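Local coordinates for endonuclease IV (Thermus thermophilus, PDB 3AAM), which cleaves phosphodiester bonds at apurinic or apyrimidinic sites in DNA during base excision repair, leaving a 3'-hydroxyl group and a 5'-terminal sugar phosphate, at residues His221-Lys232 and Trp258-Glu269. Sequence-based numbering, arbitrary orientation.
Sequences HLLQGKIGEGLK and WNLRVFRAWLEE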
loop_
_atom_site.group_PDB
_atom_site.type_symbol
_atom_site.label_atom_id
_atom_site.label_comp_id
_atom_site.label_asym_id
_atom_site.label_seq_id
_atom_site.Cartn_x
_atom_site.Cartn_y
_atom_site.Cartn_z
ATOM N N HIS A 221 -10.364 3.554 -11.257
ATOM C CA HIS A 221 -9.902 4.932 -11.098
ATOM C C HIS A 221 -10.896 5.706 -10.235
ATOM O O HIS A 221 -12.031 5.269 -10.031
ATOM C CB HIS A 221 -9.803 5.628 -12.460
ATOM C CG HIS A 221 -8.827 4.997 -13.403
ATOM N ND1 HIS A 221 -7.489 4.852 -13.106
ATOM C CD2 HIS A 221 -8.992 4.494 -14.649
ATOM C CE1 HIS A 221 -6.871 4.287 -14.128
ATOM N NE2 HIS A 221 -7.761 4.058 -15.078
ATOM N N LEU A 222 -10.470 6.860 -9.735
ATOM C CA LEU A 222 -11.348 7.683 -8.916
ATOM C C LEU A 222 -12.595 8.055 -9.716
ATOM O O LEU A 222 -12.510 8.391 -10.898
ATOM C CB LEU A 222 -10.611 8.943 -8.458
ATOM C CG LEU A 222 -9.333 8.662 -7.661
ATOM C CD1 LEU A 222 -8.654 9.976 -7.316
ATOM C CD2 LEU A 222 -9.660 7.874 -6.400
ATOM N N LEU A 223 -13.747 7.968 -9.057
ATOM C CA LEU A 223 -15.052 8.266 -9.654
ATOM C C LEU A 223 -15.490 7.289 -10.743
ATOM O O LEU A 223 -16.554 7.465 -11.333
ATOM C CB LEU A 223 -15.085 9.695 -10.215
ATOM C CG LEU A 223 -14.930 10.841 -9.207
ATOM C CD1 LEU A 223 -15.203 12.174 -9.904
ATOM C CD2 LEU A 223 -15.896 10.650 -8.050
ATOM N N GLN A 224 -14.695 6.253 -11.001
ATOM C CA GLN A 224 -15.045 5.287 -12.039
ATOM C C GLN A 224 -15.508 3.930 -11.514
ATOM O O GLN A 224 -15.761 3.008 -12.294
ATOM C CB GLN A 224 -13.865 5.093 -12.994
ATOM C CG GLN A 224 -13.556 6.322 -13.835
ATOM C CD GLN A 224 -12.477 6.065 -14.863
ATOM O OE1 GLN A 224 -12.233 4.920 -15.246
ATOM N NE2 GLN A 224 -11.837 7.131 -15.334
ATOM N N GLY A 225 -15.629 3.818 -10.196
ATOM C CA GLY A 225 -16.061 2.570 -9.594
ATOM C C GLY A 225 -17.380 2.676 -8.854
ATOM O O GLY A 225 -18.121 3.643 -9.020
ATOM N N LYS A 226 -17.663 1.683 -8.017
ATOM C CA LYS A 226 -18.909 1.643 -7.262
ATOM C C LYS A 226 -18.891 2.442 -5.964
ATOM O O LYS A 226 -19.940 2.658 -5.355
ATOM C CB LYS A 226 -19.284 0.189 -6.959
ATOM C CG LYS A 226 -19.367 -0.697 -8.196
ATOM C CD LYS A 226 -20.344 -0.142 -9.216
ATOM C CE LYS A 226 -20.374 -0.996 -10.480
ATOM N NZ LYS A 226 -21.180 -0.356 -11.560
ATOM N N ILE A 227 -17.715 2.878 -5.530
ATOM C CA ILE A 227 -17.632 3.655 -4.301
ATOM C C ILE A 227 -17.852 5.131 -4.614
ATOM O O ILE A 227 -18.490 5.849 -3.844
ATOM C CB ILE A 227 -16.271 3.457 -3.606
ATOM C CG1 ILE A 227 -16.057 1.965 -3.336
ATOM C CG2 ILE A 227 -16.243 4.244 -2.290
ATOM C CD1 ILE A 227 -14.685 1.610 -2.788
ATOM N N GLY A 228 -17.325 5.574 -5.751
ATOM C CA GLY A 228 -17.498 6.955 -6.170
ATOM C C GLY A 228 -17.059 8.014 -5.177
ATOM O O GLY A 228 -15.946 7.969 -4.654
ATOM N N GLU A 229 -17.941 8.975 -4.914
ATOM C CA GLU A 229 -17.625 10.056 -3.992
ATOM C C GLU A 229 -17.393 9.581 -2.565
ATOM O O GLU A 229 -16.971 10.357 -1.707
ATOM C CB GLU A 229 -18.723 11.124 -4.034
ATOM C CG GLU A 229 -18.834 11.825 -5.384
ATOM C CD GLU A 229 -17.628 12.695 -5.712
ATOM O OE1 GLU A 229 -16.593 12.586 -5.024
ATOM O OE2 GLU A 229 -17.715 13.489 -6.674
ATOM N N GLY A 230 -17.664 8.305 -2.307
ATOM C CA GLY A 230 -17.426 7.775 -0.979
ATOM C C GLY A 230 -15.946 7.914 -0.660
ATOM O O GLY A 230 -15.561 8.131 0.491
ATOM N N LEU A 231 -15.109 7.792 -1.688
ATOM C CA LEU A 231 -13.667 7.919 -1.503
ATOM C C LEU A 231 -13.279 9.348 -1.155
ATOM O O LEU A 231 -12.256 9.580 -0.512
ATOM C CB LEU A 231 -12.913 7.470 -2.759
ATOM C CG LEU A 231 -13.013 5.983 -3.100
ATOM C CD1 LEU A 231 -12.099 5.681 -4.273
ATOM C CD2 LEU A 231 -12.617 5.141 -1.889
ATOM N N LYS A 232 -14.090 10.310 -1.586
ATOM C CA LYS A 232 -13.821 11.703 -1.269
ATOM C C LYS A 232 -13.928 11.865 0.248
ATOM O O LYS A 232 -13.105 12.531 0.872
ATOM C CB LYS A 232 -14.838 12.619 -1.957
ATOM C CG LYS A 232 -14.698 14.093 -1.579
ATOM C CD LYS A 232 -15.808 14.950 -2.192
ATOM C CE LYS A 232 -17.174 14.583 -1.624
ATOM N NZ LYS A 232 -18.269 15.460 -2.141
ATOM N N TRP A 258 -6.861 12.375 -15.380
ATOM C CA TRP A 258 -8.175 12.186 -14.766
ATOM C C TRP A 258 -8.046 12.083 -13.249
ATOM O O TRP A 258 -8.678 12.831 -12.499
ATOM C CB TRP A 258 -8.830 10.911 -15.325
ATOM C CG TRP A 258 -10.135 10.514 -14.666
ATOM C CD1 TRP A 258 -10.304 10.032 -13.396
ATOM C CD2 TRP A 258 -11.445 10.558 -15.251
ATOM N NE1 TRP A 258 -11.632 9.774 -13.155
ATOM C CE2 TRP A 258 -12.355 10.091 -14.275
ATOM C CE3 TRP A 258 -11.939 10.951 -16.504
ATOM C CZ2 TRP A 258 -13.731 10.005 -14.512
ATOM C CZ3 TRP A 258 -13.308 10.866 -16.737
ATOM C CH2 TRP A 258 -14.187 10.396 -15.744
ATOM N N ASN A 259 -7.219 11.152 -12.796
ATOM C CA ASN A 259 -7.041 10.954 -11.369
ATOM C C ASN A 259 -6.478 12.164 -10.640
ATOM O O ASN A 259 -6.911 12.470 -9.534
ATOM C CB ASN A 259 -6.171 9.720 -11.137
ATOM C CG ASN A 259 -6.879 8.440 -11.537
ATOM O OD1 ASN A 259 -6.308 7.577 -12.209
ATOM N ND2 ASN A 259 -8.134 8.307 -11.121
ATOM N N LEU A 260 -5.513 12.854 -11.239
ATOM C CA LEU A 260 -4.944 14.029 -10.591
ATOM C C LEU A 260 -5.976 15.150 -10.483
ATOM O O LEU A 260 -6.025 15.867 -9.483
ATOM C CB LEU A 260 -3.704 14.517 -11.349
ATOM C CG LEU A 260 -2.486 13.596 -11.226
ATOM C CD1 LEU A 260 -1.365 14.092 -12.117
ATOM C CD2 LEU A 260 -2.035 13.541 -9.770
ATOM N N ARG A 261 -6.808 15.300 -11.507
ATOM C CA ARG A 261 -7.833 16.333 -11.472
ATOM C C ARG A 261 -8.836 16.046 -10.354
ATOM O O ARG A 261 -9.300 16.965 -9.685
ATOM C CB ARG A 261 -8.520 16.438 -12.840
ATOM C CG ARG A 261 -7.704 17.268 -13.843
ATOM C CD ARG A 261 -8.078 16.957 -15.283
ATOM N NE ARG A 261 -9.506 17.136 -15.529
ATOM C CZ ARG A 261 -10.087 18.296 -15.820
ATOM N NH1 ARG A 261 -9.368 19.406 -15.912
ATOM N NH2 ARG A 261 -11.396 18.343 -16.019
ATOM N N VAL A 262 -9.151 14.774 -10.129
ATOM C CA VAL A 262 -10.083 14.433 -9.058
ATOM C C VAL A 262 -9.421 14.628 -7.681
ATOM O O VAL A 262 -10.014 15.222 -6.785
ATOM C CB VAL A 262 -10.598 12.987 -9.216
ATOM C CG1 VAL A 262 -11.534 12.639 -8.060
ATOM C CG2 VAL A 262 -11.342 12.855 -10.545
ATOM N N PHE A 263 -8.189 14.147 -7.518
ATOM C CA PHE A 263 -7.472 14.303 -6.251
ATOM C C PHE A 263 -7.384 15.773 -5.878
ATOM O O PHE A 263 -7.660 16.160 -4.750
ATOM C CB PHE A 263 -6.033 13.773 -6.352
ATOM C CG PHE A 263 -5.854 12.357 -5.883
ATOM C CD1 PHE A 263 -6.295 11.958 -4.625
ATOM C CD2 PHE A 263 -5.184 11.434 -6.683
ATOM C CE1 PHE A 263 -6.064 10.652 -4.172
ATOM C CE2 PHE A 263 -4.947 10.128 -6.242
ATOM C CZ PHE A 263 -5.385 9.739 -4.987
ATOM N N ARG A 264 -6.993 16.592 -6.845
ATOM C CA ARG A 264 -6.831 18.014 -6.606
ATOM C C ARG A 264 -8.135 18.751 -6.352
ATOM O O ARG A 264 -8.166 19.694 -5.562
ATOM C CB ARG A 264 -6.036 18.627 -7.760
ATOM C CG ARG A 264 -4.573 18.230 -7.656
ATOM C CD ARG A 264 -3.806 18.286 -8.961
ATOM N NE ARG A 264 -2.440 17.824 -8.728
ATOM C CZ ARG A 264 -1.531 17.627 -9.674
ATOM N NH1 ARG A 264 -1.830 17.845 -10.950
ATOM N NH2 ARG A 264 -0.315 17.215 -9.337
ATOM N N ALA A 265 -9.212 18.319 -6.997
ATOM C CA ALA A 265 -10.504 18.955 -6.781
ATOM C C ALA A 265 -10.917 18.664 -5.344
ATOM O O ALA A 265 -11.406 19.540 -4.629
ATOM C CB ALA A 265 -11.533 18.399 -7.750
ATOM N N TRP A 266 -10.707 17.423 -4.922
ATOM C CA TRP A 266 -11.051 17.033 -3.565
ATOM C C TRP A 266 -10.209 17.778 -2.548
ATOM O O TRP A 266 -10.722 18.259 -1.545
ATOM C CB TRP A 266 -10.862 15.526 -3.370
ATOM C CG TRP A 266 -11.865 14.696 -4.094
ATOM C CD1 TRP A 266 -12.996 15.133 -4.723
ATOM C CD2 TRP A 266 -11.842 13.274 -4.251
ATOM N NE1 TRP A 266 -13.677 14.071 -5.264
ATOM C CE2 TRP A 266 -12.991 12.918 -4.988
ATOM C CE3 TRP A 266 -10.961 12.263 -3.841
ATOM C CZ2 TRP A 266 -13.285 11.592 -5.326
ATOM C CZ3 TRP A 266 -11.255 10.944 -4.180
ATOM C CH2 TRP A 266 -12.406 10.623 -4.915
ATOM N N LEU A 267 -8.909 17.883 -2.813
ATOM C CA LEU A 267 -8.007 18.555 -1.891
ATOM C C LEU A 267 -8.434 19.997 -1.615
ATOM O O LEU A 267 -8.251 20.497 -0.506
ATOM C CB LEU A 267 -6.576 18.514 -2.436
ATOM C CG LEU A 267 -5.454 18.848 -1.452
ATOM C CD1 LEU A 267 -5.542 17.948 -0.221
ATOM C CD2 LEU A 267 -4.114 18.663 -2.149
ATOM N N GLU A 268 -9.009 20.656 -2.619
ATOM C CA GLU A 268 -9.471 22.038 -2.467
ATOM C C GLU A 268 -10.667 22.124 -1.526
ATOM O O GLU A 268 -11.004 23.202 -1.034
ATOM C CB GLU A 268 -9.895 22.628 -3.814
ATOM C CG GLU A 268 -8.778 23.038 -4.743
ATOM C CD GLU A 268 -9.309 23.783 -5.955
ATOM O OE1 GLU A 268 -10.166 23.220 -6.672
ATOM O OE2 GLU A 268 -8.879 24.933 -6.186
ATOM N N GLU A 269 -11.310 20.987 -1.289
ATOM C CA GLU A 269 -12.488 20.928 -0.427
ATOM C C GLU A 269 -12.160 20.546 1.012
ATOM O O GLU A 269 -13.065 20.390 1.830
ATOM C CB GLU A 269 -13.494 19.920 -0.987
ATOM C CG GLU A 269 -14.023 20.243 -2.375
ATOM C CD GLU A 269 -14.891 19.129 -2.930
ATOM O OE1 GLU A 269 -15.889 18.762 -2.274
ATOM O OE2 GLU A 269 -14.573 18.613 -4.021
HETATM O O HOH W 1 -15.740 15.130 -7.335
#
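Trp258 NE1 donates to the backbone O of Leu222 over 2.8 Å, in a nearly straight bond (166°) with the oxygen close to the indole plane. The carbonyl belongs to the type II turn His221–Gln224, which is closed by Gln224 N bonding to His221 O. Over one face of the same indole stands the amide of Gln224, almost perpendicular to the ring, with NE2 3.2 Å from Trp258 CE2. Leu222 points its side chain at helix 253-267 and is buried there: its CB packs on Val262 CG1, and CD1 sits squarely above the Phe263 ring, 3.7 Å from the centroid, a CH-pi contact. Here the loop after strand 219-220 and the start of helix 230-235 pack against the C-terminal helix of the TIM barrel, on its outer layer, where Leu222 and Phe263 also touch Leu247 of strand 244-247. Further along, the Trp266 indole has Val262 CG1 of its own helix over one face, offset toward the rim, and Lys232 CB over the centre of the opposite face. With Lys232 CG anti to the backbone N (chi1 175°), the aliphatic chain lies over the indole, and Lys232 CG comes 3.7 Å from the centroid of the Trp266 five-membered ring, a CH-pi contact. Leu223 CD2 meets the indole edge, 3.9 Å from Trp266 CZ2. A bridging water accepts from Trp266 NE1 at 3.1 Å and donates to Glu229 OE2 at 2.7 Å, tying the carboxylate to the helix. A leucine in place of Trp266 would probably open a gap beneath Lys232 and leave this water without its indole donor.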